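Local coordinates for protein putative Ribokinase II (Escherichia coli O6, PDB 3IQ0) that probably phosphorylates a sugar or related substrate using bound ATP, as a putative kinase of the ribokinase (pfkB) family, at residues V47-V52 and L303-T308; E246-E251 and T308-H313; G263-A268 and Q281-C286. One frame throughout, in Å; residues are numbered along the deposited sequence.

Interaction 1 of 3, residues V47-V52 and L303-T308; sequences VTRLGV and LMEIET
The Schellman motif that closes helix 39-49 meets the first turn of helix 303-312, with L50 packed against L303 and I306. G51 has positive phi and follows the last turn. Its N bonds back to T48 O, and V52 N makes a weak bond to V47 O. L50 lies just before this glycine. Its CG is anti to its own carbonyl carbon (chi1 -71°). On the L50 side, one methyl, CD2, makes the apolar contact, against L303 CB. L50 CD2 presses close to the L303 backbone, 3.3 Å from L303 N and 3.5 Å from L303 CA, the latter tight for two carbons. I306 reaches the same methyl from the next turn, with its CD1 4.0 Å from L50 CD2.

One water donates to R49 O at 2.9 Å and accepts from L303 N at 2.7 Å. A second water accepts from R49 NH2 at 3.0 Å and donates to E305 OE2 at a very short 2.5 Å. R49 NH1 and E305 OE1 are 4.5 Å apart, and the oxygen sits far off the plane of the guanidinium, so this is proximity of charges and not a salt bridge. Each end has another partner: E305 OE1 accepts from the backbone N of R302, and R49 NH1 makes a weak bond to T300 OG1. The turn after helix 39-49 and the start of helix 303-312 are therefore joined by one buried leucine methyl and two bridging waters, with no direct hydrogen bond between the segments. At this distance the opposite charges of R49 and E305 may attract weakly.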
loop_
_atom_site.group_PDB
_atom_site.type_symbol
_atom_site.label_atom_id
_atom_site.label_comp_id
_atom_site.label_asym_id
_atom_site.label_seq_id
_atom_site.Cartn_x
_atom_site.Cartn_y
_atom_site.Cartn_z
ATOM N N VAL B 47 -10.313 23.355 8.915
ATOM C CA VAL B 47 -10.137 24.782 8.687
ATOM C C VAL B 47 -11.114 25.292 7.635
ATOM O O VAL B 47 -11.785 26.294 7.853
ATOM C CB VAL B 47 -8.710 25.122 8.215
ATOM C CG1 VAL B 47 -8.649 26.563 7.773
ATOM C CG2 VAL B 47 -7.711 24.868 9.340
ATOM N N THR B 48 -11.193 24.613 6.494
ATOM C CA THR B 48 -12.098 25.062 5.438
ATOM C C THR B 48 -13.566 24.916 5.810
ATOM O O THR B 48 -14.404 25.663 5.316
ATOM C CB THR B 48 -11.873 24.316 4.107
ATOM O OG1 THR B 48 -12.572 25.012 3.072
ATOM C CG2 THR B 48 -12.416 22.872 4.177
ATOM N N ARG B 49 -13.887 23.961 6.675
ATOM C CA ARG B 49 -15.274 23.789 7.065
ATOM C C ARG B 49 -15.720 24.919 7.982
ATOM O O ARG B 49 -16.916 25.149 8.141
ATOM C CB ARG B 49 -15.480 22.436 7.739
ATOM C CG ARG B 49 -15.291 21.272 6.785
ATOM C CD ARG B 49 -16.234 20.161 7.142
ATOM N NE ARG B 49 -17.612 20.524 6.842
ATOM C CZ ARG B 49 -18.668 19.954 7.409
ATOM N NH1 ARG B 49 -18.498 19.003 8.312
ATOM N NH2 ARG B 49 -19.892 20.323 7.063
ATOM N N LEU B 50 -14.758 25.616 8.588
ATOM C CA LEU B 50 -15.075 26.746 9.454
ATOM C C LEU B 50 -15.141 28.037 8.615
ATOM O O LEU B 50 -15.395 29.123 9.140
ATOM C CB LEU B 50 -14.053 26.849 10.600
ATOM C CG LEU B 50 -14.230 25.703 11.617
ATOM C CD1 LEU B 50 -13.107 25.699 12.643
ATOM C CD2 LEU B 50 -15.598 25.845 12.310
ATOM N N GLY B 51 -14.931 27.896 7.305
ATOM C CA GLY B 51 -15.021 29.027 6.388
ATOM C C GLY B 51 -13.758 29.825 6.128
ATOM O O GLY B 51 -13.785 30.850 5.445
ATOM N N VAL B 52 -12.644 29.358 6.669
ATOM C CA VAL B 52 -11.377 30.051 6.510
ATOM C C VAL B 52 -10.643 29.551 5.270
ATOM O O VAL B 52 -10.351 28.364 5.144
ATOM C CB VAL B 52 -10.504 29.855 7.780
ATOM C CG1 VAL B 52 -9.089 30.347 7.544
ATOM C CG2 VAL B 52 -11.135 30.597 8.963
ATOM N N LEU B 303 -18.912 25.833 12.020
ATOM C CA LEU B 303 -18.869 26.732 13.162
ATOM C C LEU B 303 -20.111 26.700 14.051
ATOM O O LEU B 303 -19.996 26.532 15.259
ATOM C CB LEU B 303 -18.591 28.157 12.684
ATOM C CG LEU B 303 -18.371 29.170 13.809
ATOM C CD1 LEU B 303 -17.178 28.746 14.645
ATOM C CD2 LEU B 303 -18.148 30.555 13.219
HETATM N N MSE B 304 -21.298 26.836 13.470
HETATM C CA MSE B 304 -22.495 26.816 14.297
HETATM C C MSE B 304 -22.857 25.451 14.869
HETATM O O MSE B 304 -23.656 25.359 15.804
HETATM C CB MSE B 304 -23.679 27.432 13.554
HETATM C CG MSE B 304 -23.563 28.950 13.442
HETATM SE SE MSE B 304 -23.040 29.862 15.118
HETATM C CE MSE B 304 -24.805 30.092 15.867
ATOM N N GLU B 305 -22.274 24.381 14.335
ATOM C CA GLU B 305 -22.560 23.069 14.905
ATOM C C GLU B 305 -21.844 23.061 16.249
ATOM O O GLU B 305 -22.366 22.554 17.230
ATOM C CB GLU B 305 -22.053 21.937 14.002
ATOM C CG GLU B 305 -22.698 21.947 12.622
ATOM C CD GLU B 305 -22.268 20.791 11.730
ATOM O OE1 GLU B 305 -21.066 20.457 11.704
ATOM O OE2 GLU B 305 -23.147 20.226 11.034
ATOM N N ILE B 306 -20.650 23.647 16.290
ATOM C CA ILE B 306 -19.880 23.724 17.531
ATOM C C ILE B 306 -20.639 24.624 18.514
ATOM O O ILE B 306 -20.812 24.294 19.689
ATOM C CB ILE B 306 -18.484 24.346 17.286
ATOM C CG1 ILE B 306 -17.707 23.518 16.252
ATOM C CG2 ILE B 306 -17.713 24.421 18.598
ATOM C CD1 ILE B 306 -16.372 24.141 15.855
ATOM N N GLU B 307 -21.092 25.763 18.005
ATOM C CA GLU B 307 -21.828 26.749 18.786
ATOM C C GLU B 307 -23.026 26.114 19.502
ATOM O O GLU B 307 -23.212 26.281 20.710
ATOM C CB GLU B 307 -22.295 27.867 17.851
ATOM C CG GLU B 307 -22.780 29.129 18.534
ATOM C CD GLU B 307 -24.056 28.925 19.321
ATOM O OE1 GLU B 307 -25.015 28.340 18.769
ATOM O OE2 GLU B 307 -24.097 29.365 20.492
ATOM N N THR B 308 -23.838 25.388 18.747
ATOM C CA THR B 308 -25.009 24.734 19.307
ATOM C C THR B 308 -24.598 23.643 20.292
ATOM O O THR B 308 -25.216 23.476 21.344
ATOM C CB THR B 308 -25.869 24.128 18.192
ATOM O OG1 THR B 308 -25.060 23.260 17.392
ATOM C CG2 THR B 308 -26.443 25.216 17.313
HETATM O O HOH W 1 -18.654 26.948 9.628
HETATM O O HOH W 2 -22.063 19.448 8.910
#

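Interaction 2 of 3, residues E246-E251 and T308-H313. With ATP (adenosine-5'-triphosphate), chain G.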
loop_
_atom_site.group_PDB
_atom_site.type_symbol
_atom_site.label_atom_id
_atom_site.label_comp_id
_atom_site.label_asym_id
_atom_site.label_seq_id
_atom_site.Cartn_x
_atom_site.Cartn_y
_atom_site.Cartn_z
ATOM N N GLU B 246 -12.718 22.301 30.763
ATOM C CA GLU B 246 -13.056 20.904 30.986
ATOM C C GLU B 246 -13.547 20.282 29.695
ATOM O O GLU B 246 -14.006 20.985 28.797
ATOM C CB GLU B 246 -14.167 20.775 32.027
ATOM C CG GLU B 246 -13.850 21.347 33.387
ATOM C CD GLU B 246 -15.009 21.177 34.346
ATOM O OE1 GLU B 246 -16.101 21.710 34.058
ATOM O OE2 GLU B 246 -14.829 20.504 35.382
ATOM N N SER B 247 -13.465 18.958 29.614
ATOM C CA SER B 247 -13.919 18.244 28.432
ATOM C C SER B 247 -15.433 18.102 28.465
ATOM O O SER B 247 -16.046 18.096 29.532
ATOM C CB SER B 247 -13.292 16.850 28.375
ATOM O OG SER B 247 -13.797 16.037 29.416
ATOM N N TYR B 248 -16.032 17.995 27.285
ATOM C CA TYR B 248 -17.471 17.816 27.166
ATOM C C TYR B 248 -17.674 16.308 27.169
ATOM O O TYR B 248 -16.933 15.584 26.511
ATOM C CB TYR B 248 -17.970 18.411 25.847
ATOM C CG TYR B 248 -17.807 19.912 25.744
ATOM C CD1 TYR B 248 -18.734 20.773 26.326
ATOM C CD2 TYR B 248 -16.713 20.470 25.084
ATOM C CE1 TYR B 248 -18.576 22.153 26.256
ATOM C CE2 TYR B 248 -16.542 21.849 25.010
ATOM C CZ TYR B 248 -17.475 22.682 25.597
ATOM O OH TYR B 248 -17.302 24.045 25.536
ATOM N N PRO B 249 -18.664 15.810 27.926
ATOM C CA PRO B 249 -18.906 14.366 27.967
ATOM C C PRO B 249 -19.586 13.890 26.686
ATOM O O PRO B 249 -20.621 14.429 26.297
ATOM C CB PRO B 249 -19.796 14.209 29.195
ATOM C CG PRO B 249 -20.612 15.473 29.165
ATOM C CD PRO B 249 -19.565 16.527 28.846
ATOM N N VAL B 250 -19.001 12.891 26.026
ATOM C CA VAL B 250 -19.569 12.361 24.786
ATOM C C VAL B 250 -19.267 10.877 24.606
ATOM O O VAL B 250 -18.319 10.353 25.198
ATOM C CB VAL B 250 -19.022 13.106 23.532
ATOM C CG1 VAL B 250 -19.315 14.594 23.629
ATOM C CG2 VAL B 250 -17.531 12.866 23.391
ATOM N N GLU B 251 -20.075 10.208 23.784
ATOM C CA GLU B 251 -19.882 8.791 23.512
ATOM C C GLU B 251 -18.814 8.637 22.428
ATOM O O GLU B 251 -19.110 8.678 21.231
ATOM C CB GLU B 251 -21.202 8.144 23.062
ATOM C CG GLU B 251 -21.709 8.581 21.685
ATOM C CD GLU B 251 -22.697 9.737 21.727
ATOM O OE1 GLU B 251 -22.962 10.329 20.656
ATOM O OE2 GLU B 251 -23.216 10.041 22.824
ATOM N N THR B 308 -23.838 25.388 18.747
ATOM C CA THR B 308 -25.009 24.734 19.307
ATOM C C THR B 308 -24.598 23.643 20.292
ATOM O O THR B 308 -25.216 23.476 21.344
ATOM C CB THR B 308 -25.869 24.128 18.192
ATOM O OG1 THR B 308 -25.060 23.260 17.392
ATOM C CG2 THR B 308 -26.443 25.216 17.313
ATOM N N PHE B 309 -23.552 22.899 19.949
ATOM C CA PHE B 309 -23.049 21.842 20.821
ATOM C C PHE B 309 -22.764 22.450 22.191
ATOM O O PHE B 309 -23.216 21.951 23.222
ATOM C CB PHE B 309 -21.761 21.258 20.234
ATOM C CG PHE B 309 -21.112 20.209 21.096
ATOM C CD1 PHE B 309 -21.664 18.934 21.208
ATOM C CD2 PHE B 309 -19.941 20.492 21.788
ATOM C CE1 PHE B 309 -21.052 17.957 21.998
ATOM C CE2 PHE B 309 -19.322 19.526 22.580
ATOM C CZ PHE B 309 -19.877 18.259 22.684
ATOM N N ILE B 310 -22.010 23.544 22.188
ATOM C CA ILE B 310 -21.655 24.247 23.414
ATOM C C ILE B 310 -22.909 24.754 24.116
ATOM O O ILE B 310 -23.091 24.520 25.311
ATOM C CB ILE B 310 -20.731 25.443 23.108
ATOM C CG1 ILE B 310 -19.409 24.939 22.533
ATOM C CG2 ILE B 310 -20.503 26.265 24.367
ATOM C CD1 ILE B 310 -18.511 26.046 22.039
ATOM N N GLN B 311 -23.766 25.451 23.374
ATOM C CA GLN B 311 -25.006 25.987 23.928
ATOM C C GLN B 311 -25.747 24.902 24.665
ATOM O O GLN B 311 -25.657 24.788 25.890
ATOM C CB GLN B 311 -25.947 26.494 22.834
ATOM C CG GLN B 311 -25.513 27.732 22.103
ATOM C CD GLN B 311 -26.588 28.232 21.156
ATOM O OE1 GLN B 311 -27.346 27.437 20.590
ATOM N NE2 GLN B 311 -26.655 29.551 20.965
ATOM N N ARG B 312 -26.484 24.112 23.889
ATOM C CA ARG B 312 -27.295 23.011 24.401
ATOM C C ARG B 312 -26.827 22.516 25.749
ATOM O O ARG B 312 -27.635 22.351 26.663
ATOM C CB ARG B 312 -27.298 21.827 23.421
ATOM C CG ARG B 312 -28.125 22.045 22.160
ATOM C CD ARG B 312 -28.288 20.734 21.385
ATOM N NE ARG B 312 -29.358 19.877 21.905
ATOM C CZ ARG B 312 -29.486 18.585 21.605
ATOM N NH1 ARG B 312 -28.607 17.998 20.800
ATOM N NH2 ARG B 312 -30.506 17.882 22.077
ATOM N N HIS B 313 -25.524 22.286 25.865
ATOM C CA HIS B 313 -24.916 21.774 27.090
ATOM C C HIS B 313 -24.535 22.805 28.161
ATOM O O HIS B 313 -24.340 24.000 27.842
ATOM C CB HIS B 313 -23.684 20.946 26.709
ATOM C CG HIS B 313 -22.565 21.035 27.698
ATOM N ND1 HIS B 313 -22.023 22.239 28.097
ATOM C CD2 HIS B 313 -21.866 20.072 28.347
ATOM C CE1 HIS B 313 -21.037 22.016 28.950
ATOM N NE2 HIS B 313 -20.919 20.708 29.118
HETATM P PG ATP G . -3.433 13.130 17.853
HETATM O O1G ATP G . -4.500 12.342 17.142
HETATM O O2G ATP G . -2.121 12.391 17.900
HETATM O O3G ATP G . -3.227 14.486 17.177
HETATM P PB ATP G . -3.944 14.524 20.409
HETATM O O1B ATP G . -3.471 14.006 21.733
HETATM O O2B ATP G . -3.241 15.652 19.737
HETATM O O3B ATP G . -3.992 13.312 19.349
HETATM P PA ATP G . -6.456 14.330 21.759
HETATM O O1A ATP G . -6.871 12.909 21.447
HETATM O O2A ATP G . -5.832 14.666 23.059
HETATM O O3A ATP G . -5.478 14.865 20.571
HETATM O "O5'" ATP G . -7.510 15.749 21.385
HETATM C "C5'" ATP G . -8.201 16.716 20.733
HETATM C "C4'" ATP G . -8.904 17.538 21.784
HETATM O "O4'" ATP G . -10.161 16.902 21.519
HETATM C "C3'" ATP G . -8.770 17.233 23.317
HETATM O "O3'" ATP G . -7.836 18.042 24.012
HETATM C "C2'" ATP G . -10.161 17.350 23.765
HETATM O "O2'" ATP G . -10.499 18.720 24.017
HETATM C "C1'" ATP G . -10.966 16.729 22.664
HETATM N N9 ATP G . -11.194 15.248 22.918
HETATM C C8 ATP G . -10.455 14.150 22.491
HETATM N N7 ATP G . -10.976 12.991 22.923
HETATM C C5 ATP G . -12.064 13.293 23.628
HETATM C C6 ATP G . -13.119 12.550 24.399
HETATM N N6 ATP G . -13.066 11.219 24.445
HETATM N N1 ATP G . -14.148 13.275 25.039
HETATM C C2 ATP G . -14.242 14.669 25.016
HETATM N N3 ATP G . -13.287 15.415 24.320
HETATM C C4 ATP G . -12.213 14.793 23.641
#
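Y248 meets F309 with one face and H313 with its edge, in an aromatic cluster of two T-shaped pairs. The cluster joins the loop after strand 242-245 to the end of the chain, F309 and I310 of helix 303-312 and H313. F309 turns its edge to one face of the Y248 ring. The planes meet at 67° and the centroids are 5.2 Å apart. F309 CE2 makes the closest touch, 3.5 Å from Y248 CG. F309 CG is anti to its backbone N (chi1 177°), which sends CG toward the loop.

The second pair uses Y248 the other way round. Here the edge of Y248 points at the face of H313, with planes at 72° and centroids 4.9 Å apart. Y248 CD1 lies over the imidazole, offset toward its rim. P249 CD comes to the edge of the same imidazole. The phenol end of Y248 is met by I310, whose CG1 approaches Y248 OH at 3.8 Å.

V250 continues the contact beside F309. Its CG1 sits in the plane of the F309 ring, at the edge, 3.8 Å from F309 CZ. No hydrogen bond crosses between the segments, so the contact rests on rings and aliphatic carbons. F309 and Y248 also pack on A285 of helix 276-290.

The loop face of this contact belongs to the ATP pocket, which includes Y248 and V250. Both residues meet the adenine while their side chains also engage the helix. V250 CG2 lies 3.8 Å from ATP N1, and the backbone oxygen Y248 O approaches ATP C2 at 3.2 Å.

Interaction 3 of 3, residues G263-A268 and Q281-C286; sequences GGAWIA and QYANAC. With ATP (adenosine-5'-triphosphate), chain G.
C286 holds its SG anti to the backbone N (chi1 -171°), which brings the sulfur to 3.8 Å from A265 CB. W266 likewise has CG anti to its N (chi1 170°). It contributes CB to the contact, 4.1 Å from A283 CB. N284 also has its CG anti to N; its CB points away from the other helix, and the amide beyond turns OD1 to the ribose.

The segments belong to helices 258-271 and 276-290, which run nearly antiparallel at 156°. Their axes come within 7.9 Å. Such closeness fits the small residues at the crossing. A265 CB is the central group. A265 CB lies against the other helix, 3.7 Å from A283 CA and 3.6 Å from C286 CB. A283 CB points back and rests near W266 N and CB. All the residues that carry the contact are buried. No hydrogen bond passes between the two segments, so the join is close packing of small aliphatic carbons, one sulfur and backbone.

The far side of segment 281-286 serves the ATP pocket. N284 OD1 accepts a very short hydrogen bond of 2.5 Å from ATP O2' of the ribose. The amide is held at its other end too, because N284 ND2 bonds to E246 O. The start of helix 258-271 carries the GAGD signature of the family, which in relatives forms the anion hole for phosphate transfer. One helix of the pair thus begins at this motif and the other carries the ribose contact.

Around the pair, I267 packs on F43 and C286 on Q46, both of helix 39-49. Helix 303-312 lies on Y282 and A285. The loop after strand 242-245 reaches N284 and A285 through Y248.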
loop_
_atom_site.group_PDB
_atom_site.type_symbol
_atom_site.label_atom_id
_atom_site.label_comp_id
_atom_site.label_asym_id
_atom_site.label_seq_id
_atom_site.Cartn_x
_atom_site.Cartn_y
_atom_site.Cartn_z
ATOM N N GLY B 263 -7.002 21.142 16.337
ATOM C CA GLY B 263 -6.031 22.053 15.753
ATOM C C GLY B 263 -6.591 22.983 14.694
ATOM O O GLY B 263 -6.331 24.191 14.716
ATOM N N GLY B 264 -7.340 22.426 13.748
ATOM C CA GLY B 264 -7.924 23.250 12.702
ATOM C C GLY B 264 -8.864 24.271 13.309
ATOM O O GLY B 264 -8.854 25.447 12.932
ATOM N N ALA B 265 -9.678 23.815 14.257
ATOM C CA ALA B 265 -10.629 24.694 14.933
ATOM C C ALA B 265 -9.920 25.869 15.613
ATOM O O ALA B 265 -10.346 27.019 15.483
ATOM C CB ALA B 265 -11.423 23.905 15.958
ATOM N N TRP B 266 -8.840 25.585 16.334
ATOM C CA TRP B 266 -8.109 26.648 17.019
ATOM C C TRP B 266 -7.593 27.691 16.032
ATOM O O TRP B 266 -7.882 28.893 16.152
ATOM C CB TRP B 266 -6.925 26.074 17.821
ATOM C CG TRP B 266 -6.003 27.158 18.342
ATOM C CD1 TRP B 266 -4.914 27.693 17.704
ATOM C CD2 TRP B 266 -6.168 27.911 19.550
ATOM N NE1 TRP B 266 -4.394 28.736 18.443
ATOM C CE2 TRP B 266 -5.148 28.891 19.580
ATOM C CE3 TRP B 266 -7.082 27.856 20.610
ATOM C CZ2 TRP B 266 -5.018 29.807 20.634
ATOM C CZ3 TRP B 266 -6.950 28.770 21.660
ATOM C CH2 TRP B 266 -5.928 29.729 21.660
ATOM N N ILE B 267 -6.832 27.225 15.052
ATOM C CA ILE B 267 -6.252 28.107 14.052
ATOM C C ILE B 267 -7.303 28.888 13.273
ATOM O O ILE B 267 -7.142 30.086 13.039
ATOM C CB ILE B 267 -5.371 27.313 13.065
ATOM C CG1 ILE B 267 -4.236 26.615 13.827
ATOM C CG2 ILE B 267 -4.798 28.241 12.022
ATOM C CD1 ILE B 267 -3.241 27.583 14.472
ATOM N N ALA B 268 -8.382 28.222 12.876
ATOM C CA ALA B 268 -9.429 28.906 12.117
ATOM C C ALA B 268 -10.179 29.915 12.983
ATOM O O ALA B 268 -10.442 31.040 12.556
ATOM C CB ALA B 268 -10.402 27.888 11.527
ATOM N N GLN B 281 -12.437 27.065 23.869
ATOM C CA GLN B 281 -13.671 26.331 24.110
ATOM C C GLN B 281 -14.194 25.743 22.798
ATOM O O GLN B 281 -14.734 24.643 22.786
ATOM C CB GLN B 281 -14.739 27.235 24.749
ATOM C CG GLN B 281 -15.537 28.088 23.779
ATOM C CD GLN B 281 -16.622 28.911 24.474
ATOM O OE1 GLN B 281 -17.483 28.371 25.174
ATOM N NE2 GLN B 281 -16.583 30.222 24.276
ATOM N N TYR B 282 -14.034 26.479 21.698
ATOM C CA TYR B 282 -14.486 26.008 20.384
ATOM C C TYR B 282 -13.636 24.837 19.897
ATOM O O TYR B 282 -14.165 23.850 19.388
ATOM C CB TYR B 282 -14.450 27.146 19.359
ATOM C CG TYR B 282 -15.756 27.906 19.281
ATOM C CD1 TYR B 282 -16.263 28.571 20.394
ATOM C CD2 TYR B 282 -16.519 27.906 18.113
ATOM C CE1 TYR B 282 -17.494 29.210 20.352
ATOM C CE2 TYR B 282 -17.753 28.543 18.060
ATOM C CZ TYR B 282 -18.235 29.190 19.186
ATOM O OH TYR B 282 -19.469 29.800 19.156
ATOM N N ALA B 283 -12.319 24.948 20.057
ATOM C CA ALA B 283 -11.423 23.872 19.654
ATOM C C ALA B 283 -11.777 22.642 20.483
ATOM O O ALA B 283 -11.932 21.548 19.951
ATOM C CB ALA B 283 -9.968 24.266 19.899
ATOM N N ASN B 284 -11.909 22.840 21.792
ATOM C CA ASN B 284 -12.245 21.765 22.721
ATOM C C ASN B 284 -13.539 21.072 22.300
ATOM O O ASN B 284 -13.615 19.846 22.250
ATOM C CB ASN B 284 -12.373 22.337 24.141
ATOM C CG ASN B 284 -12.697 21.279 25.178
ATOM O OD1 ASN B 284 -12.180 20.165 25.134
ATOM N ND2 ASN B 284 -13.548 21.635 26.137
ATOM N N ALA B 285 -14.555 21.867 21.993
ATOM C CA ALA B 285 -15.837 21.335 21.560
ATOM C C ALA B 285 -15.689 20.623 20.218
ATOM O O ALA B 285 -16.311 19.587 19.993
ATOM C CB ALA B 285 -16.856 22.457 21.445
ATOM N N CYS B 286 -14.872 21.179 19.328
ATOM C CA CYS B 286 -14.664 20.565 18.015
ATOM C C CYS B 286 -14.089 19.161 18.192
ATOM O O CYS B 286 -14.602 18.181 17.641
ATOM C CB CYS B 286 -13.712 21.413 17.169
ATOM S SG CYS B 286 -13.576 20.877 15.439
HETATM P PG ATP G . -3.433 13.130 17.853
HETATM O O1G ATP G . -4.500 12.342 17.142
HETATM O O2G ATP G . -2.121 12.391 17.900
HETATM O O3G ATP G . -3.227 14.486 17.177
HETATM P PB ATP G . -3.944 14.524 20.409
HETATM O O1B ATP G . -3.471 14.006 21.733
HETATM O O2B ATP G . -3.241 15.652 19.737
HETATM O O3B ATP G . -3.992 13.312 19.349
HETATM P PA ATP G . -6.456 14.330 21.759
HETATM O O1A ATP G . -6.871 12.909 21.447
HETATM O O2A ATP G . -5.832 14.666 23.059
HETATM O O3A ATP G . -5.478 14.865 20.571
HETATM O "O5'" ATP G . -7.510 15.749 21.385
HETATM C "C5'" ATP G . -8.201 16.716 20.733
HETATM C "C4'" ATP G . -8.904 17.538 21.784
HETATM O "O4'" ATP G . -10.161 16.902 21.519
HETATM C "C3'" ATP G . -8.770 17.233 23.317
HETATM O "O3'" ATP G . -7.836 18.042 24.012
HETATM C "C2'" ATP G . -10.161 17.350 23.765
HETATM O "O2'" ATP G . -10.499 18.720 24.017
HETATM C "C1'" ATP G . -10.966 16.729 22.664
HETATM N N9 ATP G . -11.194 15.248 22.918
HETATM C C8 ATP G . -10.455 14.150 22.491
HETATM N N7 ATP G . -10.976 12.991 22.923
HETATM C C5 ATP G . -12.064 13.293 23.628
HETATM C C6 ATP G . -13.119 12.550 24.399
HETATM N N6 ATP G . -13.066 11.219 24.445
HETATM N N1 ATP G . -14.148 13.275 25.039
HETATM C C2 ATP G . -14.242 14.669 25.016
HETATM N N3 ATP G . -13.287 15.415 24.320
HETATM C C4 ATP G . -12.213 14.793 23.641
#

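How the interactions relate
Interactions 1 and 2 use successive turns of helix 303-312 and share T308; their centres are about 15 Å apart. Interaction 3 lies beside both, its centre about 9 Å from that of interaction 1 and about 13 Å from that of interaction 2. L50 CD1 packs 3.5 Å from A265 CA, and L303 CD1 is 3.5 Å from Y282 CE2. A285 CB meets I306 CG2 at 3.6 Å and F309 CD2 at 3.7 Å, so one alanine touches both other contacts. Interactions 2 and 3 reach ATP at its adenine and ribose. The E246 O - N284 ND2 bond (2.8 Å) joins them. Interaction 1 stays further off, the I306 side chain about 11 Å from ATP.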